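Local coordinates for protein probable arabinosyltransferase C (Mycobacterium tuberculosis, PDB 3PTY) that polymerises arabinose into the arabinan of the mycobacterial cell wall, here represented by its C-terminal extracellular, lectin-like carbohydrate-binding domain, at residues L48-G62 / M145-E157. Numbering follows the deposited sequence.
Sequences LAPVTAPLADALGAG and MLRSGWYRLPTNE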
loop_
_atom_site.group_PDB
_atom_site.type_symbol
_atom_site.label_atom_id
_atom_site.label_comp_id
_atom_site.label_asym_id
_atom_site.label_seq_id
_atom_site.Cartn_x
_atom_site.Cartn_y
_atom_site.Cartn_z
ATOM N N LEU A 48 -10.521 -26.075 17.912
ATOM C CA LEU A 48 -11.473 -27.064 18.405
ATOM C C LEU A 48 -10.706 -28.263 18.935
ATOM O O LEU A 48 -9.690 -28.649 18.362
ATOM C CB LEU A 48 -12.405 -27.532 17.286
ATOM C CG LEU A 48 -13.252 -26.470 16.589
ATOM C CD1 LEU A 48 -14.221 -27.153 15.623
ATOM C CD2 LEU A 48 -14.008 -25.631 17.610
ATOM N N ALA A 49 -11.191 -28.854 20.021
ATOM C CA ALA A 49 -10.614 -30.096 20.530
ATOM C C ALA A 49 -11.000 -31.251 19.613
ATOM O O ALA A 49 -12.141 -31.333 19.162
ATOM C CB ALA A 49 -11.102 -30.365 21.957
ATOM N N PRO A 50 -10.050 -32.146 19.320
ATOM C CA PRO A 50 -10.417 -33.349 18.568
ATOM C C PRO A 50 -11.377 -34.183 19.406
ATOM O O PRO A 50 -11.271 -34.168 20.630
ATOM C CB PRO A 50 -9.086 -34.101 18.424
ATOM C CG PRO A 50 -8.029 -33.083 18.678
ATOM C CD PRO A 50 -8.615 -32.103 19.645
ATOM N N VAL A 51 -12.293 -34.902 18.768
ATOM C CA VAL A 51 -13.223 -35.749 19.516
ATOM C C VAL A 51 -12.510 -36.947 20.143
ATOM O O VAL A 51 -12.651 -37.207 21.342
ATOM C CB VAL A 51 -14.372 -36.263 18.631
ATOM C CG1 VAL A 51 -15.221 -37.282 19.400
ATOM C CG2 VAL A 51 -15.229 -35.094 18.153
ATOM N N THR A 52 -11.745 -37.677 19.336
ATOM C CA THR A 52 -11.086 -38.884 19.831
ATOM C C THR A 52 -9.564 -38.901 19.659
ATOM O O THR A 52 -8.853 -39.427 20.509
ATOM C CB THR A 52 -11.684 -40.162 19.202
ATOM O OG1 THR A 52 -11.656 -40.054 17.774
ATOM C CG2 THR A 52 -13.125 -40.363 19.662
ATOM N N ALA A 53 -9.063 -38.325 18.570
ATOM C CA ALA A 53 -7.635 -38.417 18.265
ATOM C C ALA A 53 -6.790 -37.391 19.021
ATOM O O ALA A 53 -7.259 -36.296 19.317
ATOM C CB ALA A 53 -7.413 -38.283 16.758
ATOM N N PRO A 54 -5.531 -37.743 19.337
ATOM C CA PRO A 54 -4.624 -36.731 19.886
ATOM C C PRO A 54 -4.472 -35.583 18.892
ATOM O O PRO A 54 -4.642 -35.789 17.691
ATOM C CB PRO A 54 -3.288 -37.481 20.021
ATOM C CG PRO A 54 -3.649 -38.924 20.037
ATOM C CD PRO A 54 -4.877 -39.054 19.182
ATOM N N LEU A 55 -4.150 -34.397 19.393
ATOM C CA LEU A 55 -4.017 -33.198 18.571
ATOM C C LEU A 55 -3.117 -33.410 17.351
ATOM O O LEU A 55 -3.425 -32.953 16.245
ATOM C CB LEU A 55 -3.463 -32.064 19.441
ATOM C CG LEU A 55 -3.244 -30.676 18.844
ATOM C CD1 LEU A 55 -3.229 -29.639 19.957
ATOM C CD2 LEU A 55 -1.951 -30.630 18.064
ATOM N N ALA A 56 -1.996 -34.093 17.558
ATOM C CA ALA A 56 -1.027 -34.302 16.489
ATOM C C ALA A 56 -1.605 -35.138 15.356
ATOM O O ALA A 56 -1.220 -34.966 14.198
ATOM C CB ALA A 56 0.248 -34.965 17.038
ATOM N N ASP A 57 -2.526 -36.039 15.701
ATOM C CA ASP A 57 -3.044 -37.040 14.766
ATOM C C ASP A 57 -4.296 -36.577 14.027
ATOM O O ASP A 57 -4.599 -37.064 12.938
ATOM C CB ASP A 57 -3.432 -38.324 15.520
ATOM C CG ASP A 57 -2.237 -39.039 16.148
ATOM O OD1 ASP A 57 -1.224 -38.388 16.458
ATOM O OD2 ASP A 57 -2.326 -40.267 16.336
ATOM N N ALA A 58 -5.046 -35.672 14.643
ATOM C CA ALA A 58 -6.434 -35.444 14.238
ATOM C C ALA A 58 -6.597 -34.886 12.821
ATOM O O ALA A 58 -7.575 -35.193 12.138
ATOM C CB ALA A 58 -7.154 -34.550 15.263
ATOM N N LEU A 59 -5.642 -34.086 12.365
ATOM C CA LEU A 59 -5.808 -33.414 11.073
ATOM C C LEU A 59 -5.863 -34.386 9.891
ATOM O O LEU A 59 -6.517 -34.115 8.880
ATOM C CB LEU A 59 -4.718 -32.354 10.862
ATOM C CG LEU A 59 -4.848 -31.463 9.617
ATOM C CD1 LEU A 59 -6.170 -30.699 9.627
ATOM C CD2 LEU A 59 -3.671 -30.492 9.528
ATOM N N GLY A 60 -5.173 -35.516 10.009
ATOM C CA GLY A 60 -5.170 -36.499 8.934
ATOM C C GLY A 60 -5.659 -37.876 9.356
ATOM O O GLY A 60 -5.354 -38.876 8.707
ATOM N N ALA A 61 -6.433 -37.928 10.436
ATOM C CA ALA A 61 -6.814 -39.204 11.050
ATOM C C ALA A 61 -7.819 -40.020 10.237
ATOM O O ALA A 61 -7.919 -41.231 10.408
ATOM C CB ALA A 61 -7.338 -38.982 12.462
ATOM N N GLY A 62 -8.572 -39.365 9.361
ATOM C CA GLY A 62 -9.541 -40.081 8.545
ATOM C C GLY A 62 -8.847 -40.691 7.346
ATOM O O GLY A 62 -8.772 -41.919 7.193
ATOM N N MET A 145 -5.878 -36.260 -1.492
ATOM C CA MET A 145 -7.146 -36.104 -0.790
ATOM C C MET A 145 -6.896 -36.082 0.695
ATOM O O MET A 145 -5.964 -36.719 1.175
ATOM C CB MET A 145 -8.079 -37.278 -1.075
ATOM C CG MET A 145 -8.355 -37.545 -2.533
ATOM S SD MET A 145 -9.576 -38.868 -2.660
ATOM C CE MET A 145 -10.932 -38.137 -1.741
ATOM N N LEU A 146 -7.755 -35.385 1.430
ATOM C CA LEU A 146 -7.635 -35.350 2.878
ATOM C C LEU A 146 -9.003 -35.420 3.528
ATOM O O LEU A 146 -9.952 -34.784 3.074
ATOM C CB LEU A 146 -6.924 -34.074 3.325
ATOM C CG LEU A 146 -6.717 -33.892 4.835
ATOM C CD1 LEU A 146 -5.724 -34.925 5.375
ATOM C CD2 LEU A 146 -6.212 -32.499 5.134
ATOM N N ARG A 147 -9.091 -36.196 4.601
ATOM C CA ARG A 147 -10.254 -36.199 5.467
ATOM C C ARG A 147 -9.732 -36.238 6.888
ATOM O O ARG A 147 -9.077 -37.204 7.282
ATOM C CB ARG A 147 -11.129 -37.430 5.197
ATOM C CG ARG A 147 -12.337 -37.540 6.107
ATOM C CD ARG A 147 -13.320 -38.608 5.615
ATOM N NE ARG A 147 -12.847 -39.971 5.872
ATOM C CZ ARG A 147 -12.461 -40.824 4.929
ATOM N NH1 ARG A 147 -12.484 -40.463 3.649
ATOM N NH2 ARG A 147 -12.053 -42.041 5.269
ATOM N N SER A 148 -9.994 -35.184 7.652
ATOM C CA SER A 148 -9.510 -35.123 9.022
ATOM C C SER A 148 -10.355 -36.020 9.916
ATOM O O SER A 148 -11.419 -36.498 9.516
ATOM C CB SER A 148 -9.558 -33.684 9.556
ATOM O OG SER A 148 -10.886 -33.327 9.938
ATOM N N GLY A 149 -9.878 -36.236 11.136
ATOM C CA GLY A 149 -10.707 -36.822 12.166
ATOM C C GLY A 149 -11.734 -35.795 12.604
ATOM O O GLY A 149 -11.722 -34.633 12.152
ATOM N N TRP A 150 -12.626 -36.211 13.493
ATOM C CA TRP A 150 -13.674 -35.329 13.987
ATOM C C TRP A 150 -13.192 -34.396 15.091
ATOM O O TRP A 150 -12.442 -34.804 15.983
ATOM C CB TRP A 150 -14.857 -36.151 14.501
ATOM C CG TRP A 150 -15.584 -36.896 13.423
ATOM C CD1 TRP A 150 -15.518 -38.238 13.161
ATOM C CD2 TRP A 150 -16.496 -36.343 12.466
ATOM N NE1 TRP A 150 -16.335 -38.551 12.096
ATOM C CE2 TRP A 150 -16.954 -37.408 11.656
ATOM C CE3 TRP A 150 -16.984 -35.051 12.223
ATOM C CZ2 TRP A 150 -17.867 -37.223 10.613
ATOM C CZ3 TRP A 150 -17.904 -34.866 11.183
ATOM C CH2 TRP A 150 -18.330 -35.948 10.392
ATOM N N TYR A 151 -13.657 -33.147 15.031
ATOM C CA TYR A 151 -13.385 -32.146 16.054
ATOM C C TYR A 151 -14.690 -31.761 16.748
ATOM O O TYR A 151 -15.742 -31.725 16.124
ATOM C CB TYR A 151 -12.766 -30.900 15.420
ATOM C CG TYR A 151 -11.374 -31.120 14.881
ATOM C CD1 TYR A 151 -11.177 -31.573 13.577
ATOM C CD2 TYR A 151 -10.250 -30.882 15.677
ATOM C CE1 TYR A 151 -9.898 -31.771 13.075
ATOM C CE2 TYR A 151 -8.963 -31.091 15.185
ATOM C CZ TYR A 151 -8.797 -31.533 13.887
ATOM O OH TYR A 151 -7.532 -31.720 13.384
ATOM N N ARG A 152 -14.605 -31.443 18.034
ATOM C CA ARG A 152 -15.784 -31.170 18.841
ATOM C C ARG A 152 -16.184 -29.704 18.732
ATOM O O ARG A 152 -15.356 -28.809 18.925
ATOM C CB ARG A 152 -15.495 -31.539 20.298
ATOM C CG ARG A 152 -16.668 -31.369 21.272
ATOM C CD ARG A 152 -17.664 -32.536 21.210
ATOM N NE ARG A 152 -17.166 -33.841 21.683
ATOM C CZ ARG A 152 -16.088 -34.050 22.442
ATOM N NH1 ARG A 152 -15.330 -33.046 22.863
ATOM N NH2 ARG A 152 -15.762 -35.290 22.791
ATOM N N LEU A 153 -17.450 -29.453 18.417
ATOM C CA LEU A 153 -17.972 -28.086 18.454
ATOM C C LEU A 153 -18.254 -27.708 19.900
ATOM O O LEU A 153 -18.643 -28.556 20.696
ATOM C CB LEU A 153 -19.256 -27.963 17.631
ATOM C CG LEU A 153 -19.141 -28.029 16.109
ATOM C CD1 LEU A 153 -20.523 -28.221 15.492
ATOM C CD2 LEU A 153 -18.485 -26.770 15.550
ATOM N N PRO A 154 -18.061 -26.426 20.245
ATOM C CA PRO A 154 -18.261 -25.958 21.620
ATOM C C PRO A 154 -19.717 -26.056 22.063
ATOM O O PRO A 154 -20.634 -25.934 21.247
ATOM C CB PRO A 154 -17.859 -24.476 21.554
ATOM C CG PRO A 154 -17.116 -24.314 20.275
ATOM C CD PRO A 154 -17.671 -25.333 19.340
ATOM N N THR A 155 -19.918 -26.281 23.354
ATOM C CA THR A 155 -21.238 -26.176 23.954
ATOM C C THR A 155 -21.193 -25.065 24.995
ATOM O O THR A 155 -22.177 -24.354 25.207
ATOM C CB THR A 155 -21.670 -27.498 24.608
ATOM O OG1 THR A 155 -20.637 -27.958 25.490
ATOM C CG2 THR A 155 -21.921 -28.553 23.543
ATOM N N ASN A 156 -20.031 -24.913 25.627
ATOM C CA ASN A 156 -19.808 -23.846 26.595
ATOM C C ASN A 156 -19.693 -22.502 25.887
ATOM O O ASN A 156 -18.809 -22.303 25.057
ATOM C CB ASN A 156 -18.547 -24.125 27.404
ATOM N N GLU A 157 -20.597 -21.584 26.216
ATOM C CA GLU A 157 -20.644 -20.278 25.565
ATOM C C GLU A 157 -19.472 -19.381 25.963
ATOM O O GLU A 157 -19.040 -19.375 27.119
ATOM C CB GLU A 157 -21.973 -19.584 25.854
HETATM O O HOH W 1 -13.801 -27.965 20.886
HETATM O O HOH W 2 -10.835 -37.023 16.531
HETATM O O HOH W 3 -5.552 -31.386 15.333
#
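Pro50 and Tyr151 pair through their backbones in a single antiparallel beta bridge, a non-hydrogen-bonded pair, at one edge of the beta-sandwich domain. Its flanking bonds run from Arg152 N to Ala49 O (2.7 Å) and from Val51 N to Trp150 O (2.8 Å), both nearly straight.

Tyr151 buries more surface against the other segment than any other residue. With CG anti to the carbonyl carbon (chi1 -68°), its ring runs back along the 48-62 loop: Leu48 O lies at the ring edge, 3.5 Å from CD2, Pro50 CG packs against CE2, and Ala58 CB sits 3.7 Å from CZ. A water bridges the phenol OH to Leu55 O, tying the ring to the short, weakly bonded helix at 55-58. Around the bridge, Val51 CG2 lies against Trp150 CB, and Leu48 CD2 reaches Pro154 CD. Arg152, bent at chi2 and chi3, sets Val51 CA above one guanidinium face, offset toward the rim, with NH2 4.0 Å from Val51 CG1.

Farther along, Ala58 O takes the N-H of Gly149 (2.7 Å from N), and a weak bond from Gly62 N to Arg147 O leads into strand 63-65. On the other side of strand 144-152, Leu227 N of strand 224-231 donates to Ser148 OG. That hydroxyl donates to Gly149 O (2.7 Å from OG), while Ser148 CB lies 3.1 Å from Leu59 O, buried with no hydrogen-bond partner in the model.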